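Putative protease (PDB 3KD4) is of unknown function but is probably an exported hydrolase, a putative protease of the gut bacterium Parabacteroides distasonis. Local coordinates at residues E24-M29 with Y113-I118; G9-A14 with K141-S146; F236-S241 with N249-H254. All coordinates share one frame; numbering follows the deposited sequence.

Contact 1. Residues E24-M29 with Y113-I118. With PO4 (phosphate ion), chain C.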
loop_
_atom_site.group_PDB
_atom_site.type_symbol
_atom_site.label_atom_id
_atom_site.label_comp_id
_atom_site.label_asym_id
_atom_site.label_seq_id
_atom_site.Cartn_x
_atom_site.Cartn_y
_atom_site.Cartn_z
ATOM N N GLU A 24 -25.357 8.790 -2.268
ATOM C CA GLU A 24 -25.628 7.453 -2.720
ATOM C C GLU A 24 -24.452 7.021 -3.543
ATOM O O GLU A 24 -23.881 7.820 -4.338
ATOM C CB GLU A 24 -26.940 7.371 -3.511
ATOM C CG GLU A 24 -27.184 5.969 -4.110
ATOM C CD GLU A 24 -28.574 5.762 -4.779
ATOM O OE1 GLU A 24 -29.302 6.743 -4.901
ATOM O OE2 GLU A 24 -28.879 4.620 -5.212
ATOM N N TYR A 25 -24.058 5.771 -3.346
ATOM C CA TYR A 25 -23.153 5.074 -4.249
ATOM C C TYR A 25 -23.880 3.833 -4.812
ATOM O O TYR A 25 -24.401 3.012 -4.059
ATOM C CB TYR A 25 -21.866 4.662 -3.514
ATOM C CG TYR A 25 -21.000 3.682 -4.301
ATOM C CD1 TYR A 25 -20.367 4.078 -5.466
ATOM C CD2 TYR A 25 -20.818 2.348 -3.880
ATOM C CE1 TYR A 25 -19.566 3.201 -6.191
ATOM C CE2 TYR A 25 -19.997 1.448 -4.619
ATOM C CZ TYR A 25 -19.390 1.889 -5.767
ATOM O OH TYR A 25 -18.580 1.074 -6.523
ATOM N N ARG A 26 -23.977 3.732 -6.117
ATOM C CA ARG A 26 -24.666 2.616 -6.757
ATOM C C ARG A 26 -23.696 1.902 -7.682
ATOM O O ARG A 26 -23.012 2.541 -8.498
ATOM C CB ARG A 26 -25.897 3.058 -7.527
ATOM C CG ARG A 26 -26.685 1.883 -8.148
ATOM C CD ARG A 26 -28.080 2.290 -8.583
ATOM N NE ARG A 26 -28.813 1.105 -9.110
ATOM C CZ ARG A 26 -30.092 1.133 -9.451
ATOM N NH1 ARG A 26 -30.798 2.249 -9.299
ATOM N NH2 ARG A 26 -30.674 0.048 -9.910
ATOM N N SER A 27 -23.597 0.590 -7.501
ATOM C CA SER A 27 -22.625 -0.224 -8.235
ATOM C C SER A 27 -23.340 -1.360 -8.892
ATOM O O SER A 27 -24.016 -2.106 -8.189
ATOM C CB SER A 27 -21.560 -0.817 -7.286
ATOM O OG SER A 27 -20.797 -1.830 -7.936
ATOM N N SER A 28 -23.247 -1.469 -10.227
ATOM C CA SER A 28 -23.756 -2.684 -10.901
ATOM C C SER A 28 -22.692 -3.304 -11.733
ATOM O O SER A 28 -21.768 -2.619 -12.247
ATOM C CB SER A 28 -25.006 -2.476 -11.777
ATOM O OG SER A 28 -24.688 -1.589 -12.786
HETATM N N MSE A 29 -22.806 -4.608 -11.865
HETATM C CA MSE A 29 -21.838 -5.362 -12.622
HETATM C C MSE A 29 -22.459 -6.594 -13.266
HETATM O O MSE A 29 -23.496 -7.077 -12.828
HETATM C CB MSE A 29 -20.603 -5.720 -11.782
HETATM C CG MSE A 29 -20.819 -6.617 -10.583
HETATM SE SE MSE A 29 -21.043 -8.481 -11.113
HETATM C CE MSE A 29 -20.401 -9.370 -9.479
ATOM N N TYR A 113 -24.958 -11.159 -12.139
ATOM C CA TYR A 113 -25.499 -9.788 -12.143
ATOM C C TYR A 113 -25.690 -9.334 -10.713
ATOM O O TYR A 113 -26.372 -9.998 -9.922
ATOM C CB TYR A 113 -26.866 -9.771 -12.818
ATOM C CG TYR A 113 -26.840 -9.825 -14.304
ATOM C CD1 TYR A 113 -26.493 -10.984 -14.965
ATOM C CD2 TYR A 113 -27.204 -8.707 -15.066
ATOM C CE1 TYR A 113 -26.464 -11.059 -16.342
ATOM C CE2 TYR A 113 -27.189 -8.774 -16.487
ATOM C CZ TYR A 113 -26.824 -9.965 -17.098
ATOM O OH TYR A 113 -26.788 -10.070 -18.482
ATOM N N LEU A 114 -25.106 -8.205 -10.367
ATOM C CA LEU A 114 -25.301 -7.621 -9.041
ATOM C C LEU A 114 -25.377 -6.108 -9.159
ATOM O O LEU A 114 -24.467 -5.466 -9.691
ATOM C CB LEU A 114 -24.129 -7.986 -8.109
ATOM C CG LEU A 114 -24.158 -7.462 -6.674
ATOM C CD1 LEU A 114 -25.418 -7.978 -5.909
ATOM C CD2 LEU A 114 -22.834 -7.809 -5.898
ATOM N N ASP A 115 -26.393 -5.542 -8.542
ATOM C CA ASP A 115 -26.685 -4.112 -8.596
ATOM C C ASP A 115 -27.114 -3.714 -7.197
ATOM O O ASP A 115 -28.094 -4.267 -6.667
ATOM C CB ASP A 115 -27.797 -3.885 -9.612
ATOM C CG ASP A 115 -28.140 -2.398 -9.806
ATOM O OD1 ASP A 115 -27.583 -1.542 -9.092
ATOM O OD2 ASP A 115 -29.015 -2.102 -10.647
ATOM N N TYR A 116 -26.330 -2.852 -6.549
ATOM C CA TYR A 116 -26.644 -2.407 -5.195
ATOM C C TYR A 116 -26.312 -0.950 -4.987
ATOM O O TYR A 116 -25.483 -0.372 -5.726
ATOM C CB TYR A 116 -25.911 -3.244 -4.136
ATOM C CG TYR A 116 -24.428 -3.022 -4.077
ATOM C CD1 TYR A 116 -23.563 -3.777 -4.846
ATOM C CD2 TYR A 116 -23.885 -2.038 -3.249
ATOM C CE1 TYR A 116 -22.176 -3.569 -4.803
ATOM C CE2 TYR A 116 -22.512 -1.826 -3.190
ATOM C CZ TYR A 116 -21.666 -2.583 -3.975
ATOM O OH TYR A 116 -20.312 -2.350 -3.888
ATOM N N SER A 117 -26.907 -0.381 -3.942
ATOM C CA SER A 117 -26.561 0.953 -3.481
ATOM C C SER A 117 -26.180 0.951 -2.023
ATOM O O SER A 117 -26.739 0.192 -1.207
ATOM C CB SER A 117 -27.716 1.933 -3.628
ATOM O OG SER A 117 -28.088 2.129 -4.981
ATOM N N ILE A 118 -25.287 1.865 -1.694
ATOM C CA ILE A 118 -25.003 2.250 -0.328
ATOM C C ILE A 118 -25.508 3.697 -0.189
ATOM O O ILE A 118 -25.076 4.589 -0.923
ATOM C CB ILE A 118 -23.509 2.168 -0.030
ATOM C CG1 ILE A 118 -23.050 0.702 -0.167
ATOM C CG2 ILE A 118 -23.229 2.763 1.375
ATOM C CD1 ILE A 118 -21.515 0.510 -0.084
HETATM P P PO4 C . -27.072 -7.018 -20.601
HETATM O O1 PO4 C . -27.688 -6.734 -21.944
HETATM O O2 PO4 C . -27.798 -8.148 -19.859
HETATM O O3 PO4 C . -25.616 -7.383 -20.843
HETATM O O4 PO4 C . -27.024 -5.718 -19.824
HETATM O O HOH W 1 -22.185 -4.623 -8.115
HETATM O O HOH W 2 -18.672 -2.503 -6.232
#
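S27 lays its CB over one face of the Y116 ring, 4.1 Å from the ring centroid, a CH-pi contact; the two residues form a hydrogen-bonded pair of the antiparallel strands. Y116 CG lies between its own backbone N and carbonyl carbon (chi1 70°), which starts the side chain toward strand 24-29. Serine suits the place: its CB is slim enough to lie against the ring, and its OG takes up water. One water bridges S27 OG and Y116 OH, 2.8 Å from S27 OG, and a second links S27 OG to L114 O. Beyond, Y116 OH approaches the edge of the Y25 ring, 3.9 Å from Y25 CE2, and I118 CD1 comes to that edge too.

The face bearing R26, S28, D115 and S117 is polar. The extended R26 grips D115 side-on: NE reaches OD1 at 2.9 Å and NH2 reaches OD2 at 2.8 Å. OD1 uses its syn lone pair, whereas OD2 is met out of the carboxylate plane, in keeping with the 33° between the two planes. Arginine's length matters here, since D115 is paired with S28 and the bridge must run diagonally. S117 OG donates to the anti lone pair of E24 OE2 at 2.6 Å, and H60 also hydrogen-bonds that hydroxyl. Y113 OH donates to O2 of a phosphate ion, probably from the crystallisation liquor, at 2.6 Å.

The pair sits inside the mixed sheet of the DUF3857 region, with strand 6-17 beside 24-29 and strand 55-65 beside 113-118, while strand 45-50 packs on the Y116 and I118 side through I48.

Contact 2. Residues G9-A14 with K141-S146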
loop_
_atom_site.group_PDB
_atom_site.type_symbol
_atom_site.label_atom_id
_atom_site.label_comp_id
_atom_site.label_asym_id
_atom_site.label_seq_id
_atom_site.Cartn_x
_atom_site.Cartn_y
_atom_site.Cartn_z
ATOM N N GLY A 9 -18.478 -7.981 -18.390
ATOM C CA GLY A 9 -19.149 -7.451 -19.571
ATOM C C GLY A 9 -19.524 -5.996 -19.339
ATOM O O GLY A 9 -19.331 -5.136 -20.205
ATOM N N LYS A 10 -20.018 -5.703 -18.143
ATOM C CA LYS A 10 -20.373 -4.333 -17.794
ATOM C C LYS A 10 -20.072 -4.026 -16.349
ATOM O O LYS A 10 -20.266 -4.884 -15.454
ATOM C CB LYS A 10 -21.851 -4.108 -18.002
ATOM C CG LYS A 10 -22.248 -4.131 -19.462
ATOM C CD LYS A 10 -23.655 -3.563 -19.639
ATOM C CE LYS A 10 -24.234 -3.881 -21.049
ATOM N NZ LYS A 10 -23.196 -3.786 -22.124
ATOM N N VAL A 11 -19.581 -2.812 -16.135
ATOM C CA VAL A 11 -19.484 -2.200 -14.832
ATOM C C VAL A 11 -20.131 -0.796 -14.938
ATOM O O VAL A 11 -19.902 -0.034 -15.929
ATOM C CB VAL A 11 -18.007 -2.122 -14.385
ATOM C CG1 VAL A 11 -17.837 -1.341 -13.096
ATOM C CG2 VAL A 11 -17.409 -3.551 -14.246
ATOM N N SER A 12 -20.944 -0.452 -13.950
ATOM C CA SER A 12 -21.475 0.913 -13.867
ATOM C C SER A 12 -21.412 1.361 -12.427
ATOM O O SER A 12 -21.863 0.635 -11.537
ATOM C CB SER A 12 -22.894 0.965 -14.426
ATOM O OG SER A 12 -23.319 2.300 -14.586
ATOM N N LYS A 13 -20.775 2.511 -12.177
ATOM C CA LYS A 13 -20.705 3.064 -10.820
ATOM C C LYS A 13 -21.196 4.492 -10.879
ATOM O O LYS A 13 -20.824 5.245 -11.806
ATOM C CB LYS A 13 -19.290 3.009 -10.258
ATOM C CG LYS A 13 -18.815 1.581 -10.063
ATOM C CD LYS A 13 -17.392 1.461 -9.597
ATOM C CE LYS A 13 -17.087 -0.025 -9.229
ATOM N NZ LYS A 13 -15.699 -0.191 -8.771
ATOM N N ALA A 14 -22.047 4.866 -9.926
ATOM C CA ALA A 14 -22.636 6.193 -9.918
ATOM C C ALA A 14 -22.588 6.742 -8.507
ATOM O O ALA A 14 -23.043 6.065 -7.570
ATOM C CB ALA A 14 -24.084 6.140 -10.446
ATOM N N LYS A 141 -15.216 -4.960 -20.325
ATOM C CA LYS A 141 -15.623 -4.626 -21.687
ATOM C C LYS A 141 -16.160 -3.208 -21.766
ATOM O O LYS A 141 -15.888 -2.497 -22.719
ATOM C CB LYS A 141 -16.668 -5.639 -22.179
ATOM C CG LYS A 141 -17.184 -5.415 -23.591
ATOM C CD LYS A 141 -16.050 -5.503 -24.612
ATOM C CE LYS A 141 -16.538 -5.625 -26.062
ATOM N NZ LYS A 141 -15.393 -5.392 -26.996
ATOM N N GLU A 142 -16.923 -2.809 -20.753
ATOM C CA GLU A 142 -17.502 -1.470 -20.667
ATOM C C GLU A 142 -17.666 -1.048 -19.221
ATOM O O GLU A 142 -18.306 -1.752 -18.417
ATOM C CB GLU A 142 -18.874 -1.426 -21.325
ATOM C CG GLU A 142 -19.537 -0.029 -21.326
ATOM C CD GLU A 142 -20.972 -0.092 -21.853
ATOM O OE1 GLU A 142 -21.885 -0.405 -21.062
ATOM O OE2 GLU A 142 -21.179 0.171 -23.055
ATOM N N CYS A 143 -17.170 0.149 -18.938
ATOM C CA CYS A 143 -17.190 0.720 -17.626
ATOM C C CYS A 143 -17.764 2.146 -17.746
ATOM O O CYS A 143 -17.183 2.990 -18.445
ATOM C CB CYS A 143 -15.784 0.742 -17.037
ATOM S SG CYS A 143 -15.739 1.501 -15.417
ATOM N N LYS A 144 -18.908 2.370 -17.100
ATOM C CA LYS A 144 -19.566 3.682 -17.036
ATOM C C LYS A 144 -19.490 4.205 -15.641
ATOM O O LYS A 144 -19.770 3.467 -14.690
ATOM C CB LYS A 144 -21.035 3.590 -17.480
ATOM C CG LYS A 144 -21.145 3.285 -18.998
ATOM C CD LYS A 144 -22.581 3.177 -19.522
ATOM C CE LYS A 144 -22.585 3.145 -21.079
ATOM N NZ LYS A 144 -22.164 4.473 -21.761
ATOM N N VAL A 145 -19.022 5.437 -15.503
ATOM C CA VAL A 145 -18.915 6.085 -14.189
ATOM C C VAL A 145 -19.551 7.444 -14.282
ATOM O O VAL A 145 -19.448 8.142 -15.329
ATOM C CB VAL A 145 -17.453 6.175 -13.647
ATOM C CG1 VAL A 145 -16.969 4.770 -13.282
ATOM C CG2 VAL A 145 -16.465 6.841 -14.674
ATOM N N SER A 146 -20.230 7.816 -13.199
ATOM C CA SER A 146 -21.070 8.999 -13.180
ATOM C C SER A 146 -20.977 9.677 -11.831
ATOM O O SER A 146 -20.990 9.003 -10.801
ATOM C CB SER A 146 -22.525 8.534 -13.382
ATOM O OG SER A 146 -23.399 9.585 -13.306
HETATM O O HOH W 3 -21.519 -0.304 -18.319
#
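V11 bonds to E142 and K144 in a parallel strand pair in the interior of a mixed β-sheet. As is usual for parallel strands, one residue reaches two that flank its partner: V11 N donates to E142 O at 2.8 Å, and V11 O accepts from K144 N at 2.9 Å. K13 repeats the pattern, with its N on K144 O and its O on S146 N.

Side chains in register then meet. V11 CG1, anti to the backbone N (chi1 173°), lies 4.2 Å from C143 SG, and K13 CB stands near V145 CG1; V11, C143 and V145 are buried on this face, which K13 shares while sending its NZ to a salt bridge with E132. On the other face S12 OG approaches K144 CB, and A14 CB meets S146 CB at 4.1 Å, small residues beside a small partner.

The other polar ends find their partners on neighbouring parts of the fold, K144 NZ with T180 and S146 OG with E176, so the long lysine chains serve neighbours beyond this pair. K10 and G9 both face E30 in a classic beta bulge where the chain turns a corner. K10 runs side by side with E142, yet their salt bridge is long, NZ to OE1 3.8 Å; the other oxygen of E142, OE2, is bridged to R182. E142 OE1 also accepts a hydrogen from a water at 2.8 Å, and the same water donates to V11 O at 2.9 Å.

Contact 3. Residues F236-S241 with N249-H254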
loop_
_atom_site.group_PDB
_atom_site.type_symbol
_atom_site.label_atom_id
_atom_site.label_comp_id
_atom_site.label_asym_id
_atom_site.label_seq_id
_atom_site.Cartn_x
_atom_site.Cartn_y
_atom_site.Cartn_z
ATOM N N PHE A 236 5.002 14.833 31.089
ATOM C CA PHE A 236 5.539 14.006 32.161
ATOM C C PHE A 236 6.585 13.031 31.652
ATOM O O PHE A 236 7.601 12.827 32.300
ATOM C CB PHE A 236 4.436 13.214 32.876
ATOM C CG PHE A 236 3.472 14.057 33.653
ATOM C CD1 PHE A 236 3.768 15.353 34.016
ATOM C CD2 PHE A 236 2.269 13.522 34.063
ATOM C CE1 PHE A 236 2.852 16.109 34.767
ATOM C CE2 PHE A 236 1.369 14.262 34.817
ATOM C CZ PHE A 236 1.658 15.542 35.166
ATOM N N LEU A 237 6.335 12.425 30.495
ATOM C CA LEU A 237 7.219 11.401 29.961
ATOM C C LEU A 237 8.568 11.954 29.545
ATOM O O LEU A 237 9.542 11.215 29.518
ATOM C CB LEU A 237 6.605 10.714 28.735
ATOM C CG LEU A 237 5.608 9.617 29.019
ATOM C CD1 LEU A 237 4.783 9.320 27.759
ATOM C CD2 LEU A 237 6.305 8.368 29.593
ATOM N N THR A 238 8.618 13.232 29.189
ATOM C CA THR A 238 9.812 13.800 28.590
ATOM C C THR A 238 10.422 14.917 29.443
ATOM O O THR A 238 11.346 15.579 28.998
ATOM C CB THR A 238 9.508 14.354 27.177
ATOM O OG1 THR A 238 8.495 15.354 27.264
ATOM C CG2 THR A 238 9.033 13.262 26.251
ATOM N N ASP A 239 9.894 15.123 30.648
ATOM C CA ASP A 239 10.388 16.210 31.491
ATOM C C ASP A 239 11.857 16.035 31.916
ATOM O O ASP A 239 12.567 17.023 32.001
ATOM C CB ASP A 239 9.466 16.481 32.692
ATOM C CG ASP A 239 9.487 15.374 33.732
ATOM O OD1 ASP A 239 10.487 14.631 33.831
ATOM O OD2 ASP A 239 8.496 15.266 34.484
ATOM N N LYS A 240 12.317 14.810 32.140
ATOM C CA LYS A 240 13.715 14.582 32.521
ATOM C C LYS A 240 14.688 14.832 31.355
ATOM O O LYS A 240 15.753 15.423 31.560
ATOM C CB LYS A 240 13.893 13.156 33.057
ATOM N N SER A 241 14.299 14.427 30.138
ATOM C CA SER A 241 15.240 14.296 29.001
ATOM C C SER A 241 16.122 15.504 28.703
ATOM O O SER A 241 15.683 16.669 28.780
ATOM C CB SER A 241 14.521 13.893 27.708
ATOM O OG SER A 241 13.200 14.386 27.673
ATOM N N ASN A 249 12.170 10.026 20.785
ATOM C CA ASN A 249 12.288 8.575 20.978
ATOM C C ASN A 249 11.372 8.049 22.063
ATOM O O ASN A 249 10.748 7.015 21.896
ATOM C CB ASN A 249 13.722 8.198 21.309
ATOM C CG ASN A 249 14.701 8.594 20.215
ATOM O OD1 ASN A 249 14.316 8.824 19.054
ATOM N ND2 ASN A 249 15.980 8.661 20.581
ATOM N N ILE A 250 11.292 8.775 23.167
ATOM C CA ILE A 250 10.432 8.382 24.276
ATOM C C ILE A 250 8.965 8.320 23.809
ATOM O O ILE A 250 8.275 7.311 24.015
ATOM C CB ILE A 250 10.605 9.343 25.478
ATOM C CG1 ILE A 250 11.977 9.114 26.148
ATOM C CG2 ILE A 250 9.472 9.139 26.500
ATOM C CD1 ILE A 250 12.393 10.191 27.192
ATOM N N ILE A 251 8.519 9.356 23.099
ATOM C CA ILE A 251 7.126 9.443 22.674
ATOM C C ILE A 251 6.820 8.364 21.621
ATOM O O ILE A 251 5.875 7.583 21.765
ATOM C CB ILE A 251 6.766 10.849 22.153
ATOM C CG1 ILE A 251 6.960 11.918 23.249
ATOM C CG2 ILE A 251 5.315 10.875 21.576
ATOM C CD1 ILE A 251 6.074 11.765 24.465
ATOM N N ARG A 252 7.629 8.311 20.574
ATOM C CA ARG A 252 7.487 7.301 19.529
ATOM C C ARG A 252 7.471 5.882 20.098
ATOM O O ARG A 252 6.631 5.079 19.740
ATOM C CB ARG A 252 8.634 7.439 18.528
ATOM C CG ARG A 252 8.459 6.674 17.244
ATOM C CD ARG A 252 9.761 6.652 16.424
ATOM N NE ARG A 252 10.801 6.025 17.223
ATOM C CZ ARG A 252 11.886 6.621 17.713
ATOM N NH1 ARG A 252 12.171 7.901 17.433
ATOM N NH2 ARG A 252 12.721 5.916 18.484
ATOM N N ASP A 253 8.420 5.567 20.971
ATOM C CA ASP A 253 8.516 4.221 21.532
ATOM C C ASP A 253 7.339 3.927 22.427
ATOM O O ASP A 253 6.814 2.820 22.404
ATOM C CB ASP A 253 9.814 4.044 22.318
ATOM C CG ASP A 253 11.040 4.022 21.409
ATOM O OD1 ASP A 253 10.871 3.829 20.184
ATOM O OD2 ASP A 253 12.163 4.214 21.916
ATOM N N HIS A 254 6.911 4.903 23.226
ATOM C CA HIS A 254 5.715 4.673 24.025
ATOM C C HIS A 254 4.519 4.275 23.163
ATOM O O HIS A 254 3.799 3.338 23.503
ATOM C CB HIS A 254 5.313 5.868 24.850
ATOM C CG HIS A 254 4.167 5.565 25.761
ATOM N ND1 HIS A 254 4.335 4.920 26.969
ATOM C CD2 HIS A 254 2.832 5.755 25.612
ATOM C CE1 HIS A 254 3.153 4.751 27.537
ATOM N NE2 HIS A 254 2.226 5.259 26.739
#
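The H254 imidazole has a methyl of L237 on one face: CD1 stands 4.3 Å above the ring plane, offset toward the rim, while F233 of helix 228-238 meets the same ring edge-to-face. The second flat group, the R252 guanidinium, belongs to the other side of helix 244-258 and takes no part in the packing. N249 O lies over one of its faces, offset toward the rim, N249 OD1 sits in plane at its edge, and R252 NH1 donates to that OD1 at 2.8 Å.

Between the segments the work falls to branched aliphatic side chains, which pack two helices consecutive in the chain, 228-238 and 244-258, against each other and against helix 287-300. I250 CG2 presses on the facing backbone, 3.7 Å from L237 O, and also touches L237 CB at 4.0 Å. T238 and I251 cross at about a right angle, with T238 CG2 3.8 Å from I251 CD1. Threonine suits its place because its two branches divide the labour: CG2 faces the isoleucines, while OG1 bonds back to A234 O. S241 plays a related part, its OG donating to T238 O at 2.6 Å from 35° above the carbonyl plane, which holds the chain after T238 close to it. L237 and I251 also reach M297 of helix 287-300, and L294 and L298 add to the cover of I251.

No hydrogen bond or salt bridge joins the two segments. T238 OG1 and S241 OG find partners on their own side, so the successive helices are held here by apolar packing and by the methyl on the imidazole face.

From the N terminus, residues 9-14 open contact 2, and the chain returns as the adjacent strand carrying 24-29, which opens contact 1. Contact 1 closes first, at 113-118, and contact 2 after it, at 141-146, so the smaller loop lies wholly within the larger. The two meet directly, since strands 6-17 and 23-33 are neighbours: S28 N and S12 O, 2.8 Å apart, are probably hydrogen-bonded. Together they tie four strands adjacent across one sheet. Contact 3 follows in series, closing a short loop between helices 228-238 and 244-258, among helices that lie well away from that sheet; its nearest atoms lie about 35 Å from those of contact 1.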